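PDB 6WNS: acyl-homoserine-lactone synthase from Mesorhizobium sp. ORS 3359, which catalyses the synthesis of an acyl-homoserine lactone quorum-sensing signal from S-adenosylmethionine, taking the acyl group from a coenzyme A thioester. Local coordinates for residues Glu53-Val58 with Gly70-Pro75; Ala98-Trp103 with Ile138-Val143; Gly157-Glu162 with Leu178-Pro183. All blocks are in the same frame, centred on the assembly; numbering follows the deposited sequence.

Contact 1: Glu53-Val58 with Gly70-Pro75; sequences EHALYV and GSRLVP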
loop_
_atom_site.group_PDB
_atom_site.type_symbol
_atom_site.label_atom_id
_atom_site.label_comp_id
_atom_site.label_asym_id
_atom_site.label_seq_id
_atom_site.Cartn_x
_atom_site.Cartn_y
_atom_site.Cartn_z
ATOM N N GLU A 53 0.691 -16.219 2.199
ATOM C CA GLU A 53 2.120 -16.423 1.916
ATOM C C GLU A 53 2.560 -15.575 0.720
ATOM O O GLU A 53 3.770 -15.391 0.594
ATOM C CB GLU A 53 2.451 -17.904 1.677
ATOM C CG GLU A 53 1.829 -18.471 0.417
ATOM C CD GLU A 53 0.453 -19.091 0.574
ATOM O OE1 GLU A 53 -0.351 -18.691 1.523
ATOM O OE2 GLU A 53 0.172 -20.031 -0.239
ATOM N N HIS A 54 1.633 -15.036 -0.089
ATOM C CA HIS A 54 1.979 -14.213 -1.271
ATOM C C HIS A 54 2.021 -12.731 -0.969
ATOM O O HIS A 54 2.574 -11.959 -1.790
ATOM C CB HIS A 54 0.993 -14.466 -2.399
ATOM C CG HIS A 54 1.025 -15.858 -2.904
ATOM N ND1 HIS A 54 2.126 -16.361 -3.556
ATOM C CD2 HIS A 54 0.133 -16.872 -2.784
ATOM C CE1 HIS A 54 1.923 -17.639 -3.800
ATOM N NE2 HIS A 54 0.698 -17.970 -3.343
ATOM N N ALA A 55 1.563 -12.302 0.206
ATOM C CA ALA A 55 1.570 -10.876 0.565
ATOM C C ALA A 55 2.979 -10.400 0.881
ATOM O O ALA A 55 3.769 -11.145 1.511
ATOM C CB ALA A 55 0.608 -10.571 1.697
ATOM N N LEU A 56 3.230 -9.134 0.503
ATOM C CA LEU A 56 4.369 -8.325 0.937
ATOM C C LEU A 56 3.891 -7.174 1.810
ATOM O O LEU A 56 2.985 -6.483 1.414
ATOM C CB LEU A 56 5.084 -7.771 -0.298
ATOM C CG LEU A 56 5.307 -8.765 -1.439
ATOM C CD1 LEU A 56 5.992 -8.007 -2.573
ATOM C CD2 LEU A 56 6.161 -9.927 -1.006
ATOM N N TYR A 57 4.559 -6.966 2.937
ATOM C CA TYR A 57 4.267 -5.873 3.896
ATOM C C TYR A 57 5.442 -4.900 3.863
ATOM O O TYR A 57 6.610 -5.222 4.152
ATOM C CB TYR A 57 3.969 -6.444 5.275
ATOM C CG TYR A 57 2.846 -7.439 5.227
ATOM C CD1 TYR A 57 1.532 -7.002 5.185
ATOM C CD2 TYR A 57 3.096 -8.795 5.135
ATOM C CE1 TYR A 57 0.472 -7.908 5.103
ATOM C CE2 TYR A 57 2.064 -9.707 4.985
ATOM C CZ TYR A 57 0.744 -9.262 4.978
ATOM O OH TYR A 57 -0.300 -10.122 4.918
ATOM N N VAL A 58 5.116 -3.688 3.474
ATOM C CA VAL A 58 6.069 -2.559 3.462
ATOM C C VAL A 58 5.800 -1.658 4.653
ATOM O O VAL A 58 4.856 -0.846 4.597
ATOM C CB VAL A 58 5.951 -1.763 2.174
ATOM C CG1 VAL A 58 7.101 -0.774 2.116
ATOM C CG2 VAL A 58 5.958 -2.699 0.965
ATOM N N GLY A 70 2.437 2.259 6.705
ATOM C CA GLY A 70 2.795 1.114 5.858
ATOM C C GLY A 70 1.898 0.907 4.687
ATOM O O GLY A 70 1.133 1.818 4.353
ATOM N N SER A 71 2.079 -0.258 4.047
ATOM C CA SER A 71 1.299 -0.664 2.866
ATOM C C SER A 71 1.508 -2.142 2.622
ATOM O O SER A 71 2.392 -2.725 3.249
ATOM C CB SER A 71 1.636 0.221 1.679
ATOM O OG SER A 71 2.891 0.789 1.856
ATOM N N ARG A 72 0.708 -2.685 1.734
ATOM C CA ARG A 72 0.711 -4.110 1.369
ATOM C C ARG A 72 0.715 -4.203 -0.145
ATOM O O ARG A 72 0.134 -3.330 -0.811
ATOM C CB ARG A 72 -0.511 -4.832 1.900
ATOM C CG ARG A 72 -0.578 -6.310 1.607
ATOM C CD ARG A 72 -1.831 -6.877 2.267
ATOM N NE ARG A 72 -3.122 -6.370 1.779
ATOM C CZ ARG A 72 -4.267 -6.933 2.072
ATOM N NH1 ARG A 72 -4.260 -7.982 2.897
ATOM N NH2 ARG A 72 -5.417 -6.489 1.553
ATOM N N LEU A 73 1.515 -5.126 -0.623
ATOM C CA LEU A 73 1.562 -5.477 -2.060
ATOM C C LEU A 73 1.205 -6.949 -2.191
ATOM O O LEU A 73 1.813 -7.828 -1.461
ATOM C CB LEU A 73 2.966 -5.214 -2.573
ATOM C CG LEU A 73 3.333 -3.756 -2.783
ATOM C CD1 LEU A 73 4.807 -3.625 -3.107
ATOM C CD2 LEU A 73 2.481 -3.118 -3.869
ATOM N N VAL A 74 0.400 -7.223 -3.208
ATOM C CA VAL A 74 0.008 -8.592 -3.621
ATOM C C VAL A 74 0.275 -8.796 -5.110
ATOM O O VAL A 74 -0.085 -7.945 -5.920
ATOM C CB VAL A 74 -1.474 -8.749 -3.276
ATOM C CG1 VAL A 74 -2.032 -10.088 -3.697
ATOM C CG2 VAL A 74 -1.692 -8.560 -1.785
ATOM N N PRO A 75 0.853 -9.937 -5.530
ATOM C CA PRO A 75 1.091 -10.182 -6.959
ATOM C C PRO A 75 -0.240 -10.135 -7.732
ATOM O O PRO A 75 -1.249 -10.726 -7.317
ATOM C CB PRO A 75 1.758 -11.570 -7.000
ATOM C CG PRO A 75 1.824 -12.101 -5.624
ATOM C CD PRO A 75 1.171 -11.097 -4.691
#
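Leu-56 and Val-58 pair with Leu-73 and Ser-71 through four antiparallel backbone hydrogen bonds, the shortest from Leu-56 N to Leu-73 O at 2.8 Å, and Tyr-57 faces Arg-72 as the non-hydrogen-bonded pair between them. Branched apolar chains suit the face carrying Leu-56, Val-58 and Leu-73: Leu-56 CB lies 4.0 Å from Leu-73 CB, while Val-58 CG2 meets Leu-73 CD1. Small Ser-71 fits beside Val-58, although its buried OG has no polar partner. On the other face Arg-72, with CG anti to the backbone N (chi1 -178°), runs side by side with Tyr-57, its CD 3.8 Å from Tyr-57 CE1. Asp-51 bonds Tyr-57 OH, Arg-72 NH1 forms salt bridges with Asp-51 and Asp-48, and Arg-72 NE bonds Thr-104. Proline suits the end of the pairing, having no N-H to satisfy: its ring lays CG and CD against His-54, with Pro-75 CD 3.3 Å from His-54 O. An alanine here, lacking CG and CD, would probably open a gap beside His-54 O and CB. Helix 121-135 covers the leucine face, helix 16-31 the tyrosine face, and strand 100-108 continues the sheet beyond 70-75.

Contact 2: Ala98-Trp103 with Ile138-Val143; sequences AEIFEW and IRQISV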
loop_
_atom_site.group_PDB
_atom_site.type_symbol
_atom_site.label_atom_id
_atom_site.label_comp_id
_atom_site.label_asym_id
_atom_site.label_seq_id
_atom_site.Cartn_x
_atom_site.Cartn_y
_atom_site.Cartn_z
ATOM N N ALA A 98 3.376 -10.707 -14.049
ATOM C CA ALA A 98 4.405 -10.996 -13.029
ATOM C C ALA A 98 4.994 -9.661 -12.496
ATOM O O ALA A 98 5.393 -9.641 -11.298
ATOM C CB ALA A 98 5.486 -11.891 -13.621
ATOM N N GLU A 99 4.995 -8.625 -13.387
ATOM C CA GLU A 99 5.784 -7.356 -13.264
ATOM C C GLU A 99 4.964 -6.356 -12.421
ATOM O O GLU A 99 5.470 -5.242 -12.104
ATOM C CB GLU A 99 6.128 -6.735 -14.639
ATOM C CG GLU A 99 5.963 -7.672 -15.842
ATOM C CD GLU A 99 7.232 -8.042 -16.599
ATOM O OE1 GLU A 99 7.711 -7.239 -17.466
ATOM O OE2 GLU A 99 7.727 -9.175 -16.388
ATOM N N ILE A 100 3.724 -6.753 -12.089
ATOM C CA ILE A 100 2.654 -5.829 -11.595
ATOM C C ILE A 100 2.133 -6.345 -10.257
ATOM O O ILE A 100 1.621 -7.467 -10.261
ATOM C CB ILE A 100 1.527 -5.718 -12.639
ATOM C CG1 ILE A 100 2.051 -5.185 -13.984
ATOM C CG2 ILE A 100 0.380 -4.870 -12.124
ATOM C CD1 ILE A 100 0.962 -4.818 -14.980
ATOM N N PHE A 101 2.105 -5.486 -9.208
ATOM C CA PHE A 101 1.602 -5.881 -7.864
ATOM C C PHE A 101 0.503 -4.908 -7.494
ATOM O O PHE A 101 0.495 -3.772 -7.998
ATOM C CB PHE A 101 2.703 -5.907 -6.800
ATOM C CG PHE A 101 3.516 -7.188 -6.757
ATOM C CD1 PHE A 101 3.660 -7.914 -5.574
ATOM C CD2 PHE A 101 4.059 -7.717 -7.918
ATOM C CE1 PHE A 101 4.425 -9.071 -5.548
ATOM C CE2 PHE A 101 4.840 -8.864 -7.891
ATOM C CZ PHE A 101 5.020 -9.531 -6.705
ATOM N N GLU A 102 -0.447 -5.365 -6.704
ATOM C CA GLU A 102 -1.560 -4.482 -6.276
ATOM C C GLU A 102 -1.174 -3.925 -4.913
ATOM O O GLU A 102 -0.817 -4.726 -4.053
ATOM C CB GLU A 102 -2.885 -5.218 -6.258
ATOM C CG GLU A 102 -3.961 -4.318 -5.701
ATOM C CD GLU A 102 -5.233 -4.986 -5.268
ATOM O OE1 GLU A 102 -5.142 -5.914 -4.449
ATOM O OE2 GLU A 102 -6.340 -4.556 -5.783
ATOM N N TRP A 103 -1.318 -2.609 -4.765
ATOM C CA TRP A 103 -1.223 -1.812 -3.519
ATOM C C TRP A 103 -2.568 -1.812 -2.790
ATOM O O TRP A 103 -3.593 -1.410 -3.414
ATOM C CB TRP A 103 -0.805 -0.398 -3.884
ATOM C CG TRP A 103 -0.546 0.562 -2.771
ATOM C CD1 TRP A 103 -0.260 0.310 -1.463
ATOM C CD2 TRP A 103 -0.436 1.986 -2.940
ATOM N NE1 TRP A 103 0.004 1.495 -0.810
ATOM C CE2 TRP A 103 -0.069 2.526 -1.692
ATOM C CE3 TRP A 103 -0.524 2.846 -4.051
ATOM C CZ2 TRP A 103 0.103 3.889 -1.503
ATOM C CZ3 TRP A 103 -0.364 4.195 -3.869
ATOM C CH2 TRP A 103 -0.044 4.712 -2.608
ATOM N N ILE A 138 9.323 -5.096 -9.662
ATOM C CA ILE A 138 7.912 -4.689 -9.877
ATOM C C ILE A 138 8.021 -3.366 -10.639
ATOM O O ILE A 138 8.857 -2.534 -10.192
ATOM C CB ILE A 138 7.223 -4.482 -8.520
ATOM C CG1 ILE A 138 7.487 -5.734 -7.679
ATOM C CG2 ILE A 138 5.759 -4.078 -8.716
ATOM C CD1 ILE A 138 6.666 -5.952 -6.495
ATOM N N ARG A 139 7.413 -3.339 -11.832
ATOM C CA ARG A 139 7.582 -2.211 -12.806
ATOM C C ARG A 139 6.354 -1.297 -12.696
ATOM O O ARG A 139 6.473 -0.001 -12.882
ATOM C CB ARG A 139 7.753 -2.772 -14.211
ATOM C CG ARG A 139 8.823 -3.842 -14.286
ATOM C CD ARG A 139 10.167 -3.267 -14.672
ATOM N NE ARG A 139 10.195 -2.696 -16.015
ATOM C CZ ARG A 139 10.353 -3.392 -17.141
ATOM N NH1 ARG A 139 10.449 -4.711 -17.107
ATOM N NH2 ARG A 139 10.361 -2.771 -18.305
ATOM N N GLN A 140 5.203 -1.893 -12.352
ATOM C CA GLN A 140 3.994 -1.086 -12.098
ATOM C C GLN A 140 3.252 -1.586 -10.844
ATOM O O GLN A 140 3.390 -2.819 -10.458
ATOM C CB GLN A 140 3.073 -1.110 -13.311
ATOM C CG GLN A 140 3.753 -0.562 -14.582
ATOM C CD GLN A 140 2.759 -0.859 -15.786
ATOM O OE1 GLN A 140 2.304 -1.914 -15.993
ATOM N NE2 GLN A 140 2.305 0.177 -16.493
ATOM N N ILE A 141 2.382 -0.705 -10.320
ATOM C CA ILE A 141 1.525 -1.001 -9.120
ATOM C C ILE A 141 0.089 -0.589 -9.447
ATOM O O ILE A 141 -0.084 0.665 -9.929
ATOM C CB ILE A 141 2.010 -0.233 -7.881
ATOM C CG1 ILE A 141 3.385 -0.715 -7.422
ATOM C CG2 ILE A 141 0.977 -0.356 -6.749
ATOM C CD1 ILE A 141 4.201 0.399 -6.789
ATOM N N SER A 142 -0.871 -1.626 -9.303
ATOM C CA SER A 142 -2.320 -1.366 -9.483
ATOM C C SER A 142 -2.917 -1.021 -8.120
ATOM O O SER A 142 -2.342 -1.476 -7.101
ATOM C CB SER A 142 -3.047 -2.486 -10.156
ATOM O OG SER A 142 -3.006 -3.666 -9.394
ATOM N N VAL A 143 -3.971 -0.197 -8.088
ATOM C CA VAL A 143 -4.577 0.232 -6.788
ATOM C C VAL A 143 -6.004 0.705 -7.023
ATOM O O VAL A 143 -6.338 1.319 -8.072
ATOM C CB VAL A 143 -3.702 1.308 -6.126
ATOM C CG1 VAL A 143 -3.664 2.590 -6.979
ATOM C CG2 VAL A 143 -4.090 1.640 -4.698
#
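Ile-138 sets its CD1 over the centre of the Phe-101 ring, 3.4 Å from the ring centroid, in a CH-pi contact with the two side chains crossing at about a right angle. Its CG1 stands anti to the carbonyl carbon (chi1 -51°), and the chain then runs extended to CD1, giving the aliphatic branch enough length to reach the aromatic face. Flat Phe-101 suits the place because it offers that methyl a whole face. Trp-103 holds CG anti to its backbone N (chi1 -176°), beside the carbonyl carbon, which brings Trp-103 CG to 4.2 Å from Val-143 CG2. The indole runs alongside Val-143, whose CG2 is 3.8 Å from Trp-103 CE3, and Trp-103 CB packs 3.4 Å from Ile-141 CG2. Branched Ile-141 and Val-143 thus fill in beside a tryptophan on which helix 121-135 also packs.

The backbones lie side by side as parallel strands, and 98-103 leads to 138-143 by way of helix 121-135, a beta-alpha-beta crossover. Segments 100-103 and 140-143 make an angle of 37°. Strands 100-108 and 140-146 correspond to the two central parallel strands that, in GNAT acetyltransferase relatives, part further along to admit the acyl-CoA; a similar role here is only probable.

The opposite face is more polar. Gln-140 lies beside Ile-100, its OE1 3.4 Å from Ile-100 CD1, while its NE2 bonds Asp-180 OD1. Small Ser-142 leaves room for the Glu-102 chain; its buried OG has no polar partner. The Glu-102 carboxylate accepts the backbone N-H groups of Leu-81 and Met-82, one at each oxygen, which probably holds its rotation. At the exposed end Arg-139 NH1 stays 3.7 Å from Glu-99 OE1, a long salt bridge of charges alone, because the oxygen lies well out of the guanidinium plane. Glu-99 O binds more firmly, accepting Arg-139 N at 2.7 Å and a weak bond from Gln-140 N.

Contact 3: Gly157-Glu162 with Leu178-Pro183; sequences GWTLFE and LIDVTP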
loop_
_atom_site.group_PDB
_atom_site.type_symbol
_atom_site.label_atom_id
_atom_site.label_comp_id
_atom_site.label_asym_id
_atom_site.label_seq_id
_atom_site.Cartn_x
_atom_site.Cartn_y
_atom_site.Cartn_z
ATOM N N GLY A 157 5.247 13.510 -8.603
ATOM C CA GLY A 157 6.040 13.065 -9.769
ATOM C C GLY A 157 5.503 11.792 -10.413
ATOM O O GLY A 157 6.104 11.343 -11.394
ATOM N N TRP A 158 4.389 11.233 -9.946
ATOM C CA TRP A 158 3.997 9.862 -10.380
ATOM C C TRP A 158 3.280 9.929 -11.735
ATOM O O TRP A 158 2.391 10.884 -11.958
ATOM C CB TRP A 158 3.137 9.148 -9.337
ATOM C CG TRP A 158 3.806 8.952 -8.020
ATOM C CD1 TRP A 158 4.789 9.707 -7.456
ATOM C CD2 TRP A 158 3.424 7.975 -7.039
ATOM N NE1 TRP A 158 5.067 9.241 -6.202
ATOM C CE2 TRP A 158 4.266 8.160 -5.928
ATOM C CE3 TRP A 158 2.514 6.919 -7.026
ATOM C CZ2 TRP A 158 4.201 7.340 -4.805
ATOM C CZ3 TRP A 158 2.413 6.131 -5.898
ATOM C CH2 TRP A 158 3.266 6.331 -4.810
ATOM N N THR A 159 3.690 8.991 -12.636
ATOM C CA THR A 159 2.993 8.858 -13.935
ATOM C C THR A 159 2.070 7.647 -13.691
ATOM O O THR A 159 2.555 6.580 -13.095
ATOM C CB THR A 159 3.981 8.912 -15.127
ATOM O OG1 THR A 159 4.177 7.568 -15.560
ATOM C CG2 THR A 159 5.333 9.542 -14.819
ATOM N N LEU A 160 0.766 7.854 -13.909
ATOM C CA LEU A 160 -0.265 6.810 -13.648
ATOM C C LEU A 160 -1.415 6.991 -14.624
ATOM O O LEU A 160 -1.539 8.088 -15.204
ATOM C CB LEU A 160 -0.788 6.919 -12.219
ATOM C CG LEU A 160 -1.479 8.236 -11.881
ATOM C CD1 LEU A 160 -2.960 8.239 -12.225
ATOM C CD2 LEU A 160 -1.252 8.594 -10.445
ATOM N N PHE A 161 -2.210 5.935 -14.778
ATOM C CA PHE A 161 -3.280 5.823 -15.793
ATOM C C PHE A 161 -4.520 5.366 -15.030
ATOM O O PHE A 161 -4.466 4.318 -14.348
ATOM C CB PHE A 161 -2.879 4.876 -16.933
ATOM C CG PHE A 161 -2.097 5.470 -18.078
ATOM C CD1 PHE A 161 -2.627 6.486 -18.865
ATOM C CD2 PHE A 161 -0.882 4.918 -18.457
ATOM C CE1 PHE A 161 -1.923 6.997 -19.940
ATOM C CE2 PHE A 161 -0.183 5.413 -19.540
ATOM C CZ PHE A 161 -0.707 6.449 -20.287
ATOM N N GLU A 162 -5.603 6.135 -15.095
ATOM C CA GLU A 162 -6.927 5.654 -14.621
ATOM C C GLU A 162 -7.329 4.431 -15.463
ATOM O O GLU A 162 -7.022 4.416 -16.649
ATOM C CB GLU A 162 -7.973 6.762 -14.734
ATOM C CG GLU A 162 -7.775 7.893 -13.732
ATOM C CD GLU A 162 -6.794 8.989 -14.138
ATOM O OE1 GLU A 162 -6.727 10.055 -13.329
ATOM O OE2 GLU A 162 -6.093 8.790 -15.282
ATOM N N LEU A 178 -3.239 2.455 -12.576
ATOM C CA LEU A 178 -1.972 1.696 -12.824
ATOM C C LEU A 178 -0.767 2.651 -12.747
ATOM O O LEU A 178 -0.740 3.622 -13.517
ATOM C CB LEU A 178 -2.059 1.000 -14.177
ATOM C CG LEU A 178 -0.848 0.111 -14.470
ATOM C CD1 LEU A 178 -0.801 -1.008 -13.434
ATOM C CD2 LEU A 178 -0.855 -0.444 -15.897
ATOM N N ILE A 179 0.152 2.441 -11.800
ATOM C CA ILE A 179 1.243 3.404 -11.456
ATOM C C ILE A 179 2.551 2.863 -12.014
ATOM O O ILE A 179 2.846 1.695 -11.725
ATOM C CB ILE A 179 1.313 3.635 -9.924
ATOM C CG1 ILE A 179 0.089 4.410 -9.428
ATOM C CG2 ILE A 179 2.582 4.383 -9.527
ATOM C CD1 ILE A 179 -0.309 4.102 -7.985
ATOM N N ASP A 180 3.284 3.667 -12.813
ATOM C CA ASP A 180 4.684 3.343 -13.181
ATOM C C ASP A 180 5.572 3.636 -11.922
ATOM O O ASP A 180 5.617 4.722 -11.330
ATOM C CB ASP A 180 5.175 4.113 -14.419
ATOM C CG ASP A 180 4.386 3.730 -15.650
ATOM O OD1 ASP A 180 3.726 2.646 -15.608
ATOM O OD2 ASP A 180 4.490 4.496 -16.674
ATOM N N VAL A 181 6.443 2.600 -11.713
ATOM C CA VAL A 181 7.562 2.600 -10.721
ATOM C C VAL A 181 8.807 3.096 -11.466
ATOM O O VAL A 181 9.465 2.287 -12.097
ATOM C CB VAL A 181 7.770 1.204 -10.092
ATOM C CG1 VAL A 181 8.872 1.214 -9.051
ATOM C CG2 VAL A 181 6.491 0.635 -9.486
ATOM N N THR A 182 9.056 4.405 -11.439
ATOM C CA THR A 182 10.126 5.069 -12.214
ATOM C C THR A 182 11.126 5.715 -11.235
ATOM O O THR A 182 10.732 6.207 -10.112
ATOM C CB THR A 182 9.502 5.978 -13.287
ATOM O OG1 THR A 182 8.761 7.092 -12.754
ATOM C CG2 THR A 182 8.584 5.189 -14.198
ATOM N N PRO A 183 12.445 5.670 -11.588
ATOM C CA PRO A 183 13.499 6.353 -10.825
ATOM C C PRO A 183 13.185 7.876 -10.439
ATOM O O PRO A 183 13.768 8.439 -9.457
ATOM C CB PRO A 183 14.697 6.211 -11.782
ATOM C CG PRO A 183 14.503 4.839 -12.368
ATOM C CD PRO A 183 13.011 4.796 -12.640
#
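Ile-179 holds CG2 anti to its backbone N, where it meets Trp-158, whose CG is anti to the carbonyl carbon (chi1 -61°). Ile-179 CG2 comes within 3.6 Å of Trp-158 CE3, while Ile-179 CD1 lies at the edge of the ring system, in its plane, 4.0 Å from Trp-158 CZ3. The two side chains cross at a slant. A broad aromatic with one polar atom suits this buried place: its carbon edge packs on the isoleucine, and NE1 donates a hydrogen bond to Thr-189. Leu-160 CB packs 3.9 Å from Ile-179 CG1, and the leucine also touches Leu-153 of helix 149-155, so an apolar chain is well placed between strand and helix.

The backbones form an antiparallel hairpin in which 160-162 is the outermost strand of the sheet and 174-180 its inner neighbour. Phe-161 and Leu-178 exchange two bonds, the shorter being Leu-178 N to Phe-161 O at 2.8 Å. Asp-180 N adds a third, to Thr-159 O. Between them Leu-160 and Ile-179 form the non-hydrogen-bonded pair.

Thr-159 OG1 and Asp-180 OD2 approach to 3.3 Å, but the angle is too poor for a hydrogen bond. Polar side chains suit this more exposed rim, where solvent can reach the threonine. The carboxylate is already held by the neighbouring strand 140-146, which is likely to do more to fix its turn than the threonine hydroxyl does. The chemistry implies a division of labour: backbone bonds hold the edge strand in register, whereas Leu-160 from the edge strand and Trp-158 from the turn before it pack on Ile-179 and bind the hairpin to the core.

The three contacts follow one another along the chain, each closing before the next opens, and all belong to one mixed sheet. Contact 1 joins strands 56-60 and 69-75, contact 2 joins 100-108 and 140-146, and contact 3 joins 174-180 and 160-162. Centres of contacts 1 and 2 are 11 Å apart, linked by a probable bond from Glu-102 N to Val-74 O; those of contacts 2 and 3 are 10 Å apart, where Ile-179 N probably bonds Ile-141 O. Contacts 1 and 3 do not touch, their centres about 19 Å apart. Two hairpins therefore flank the central parallel pair, with helix 121-135 packing against all three, as expected of an acetyltransferase-like core.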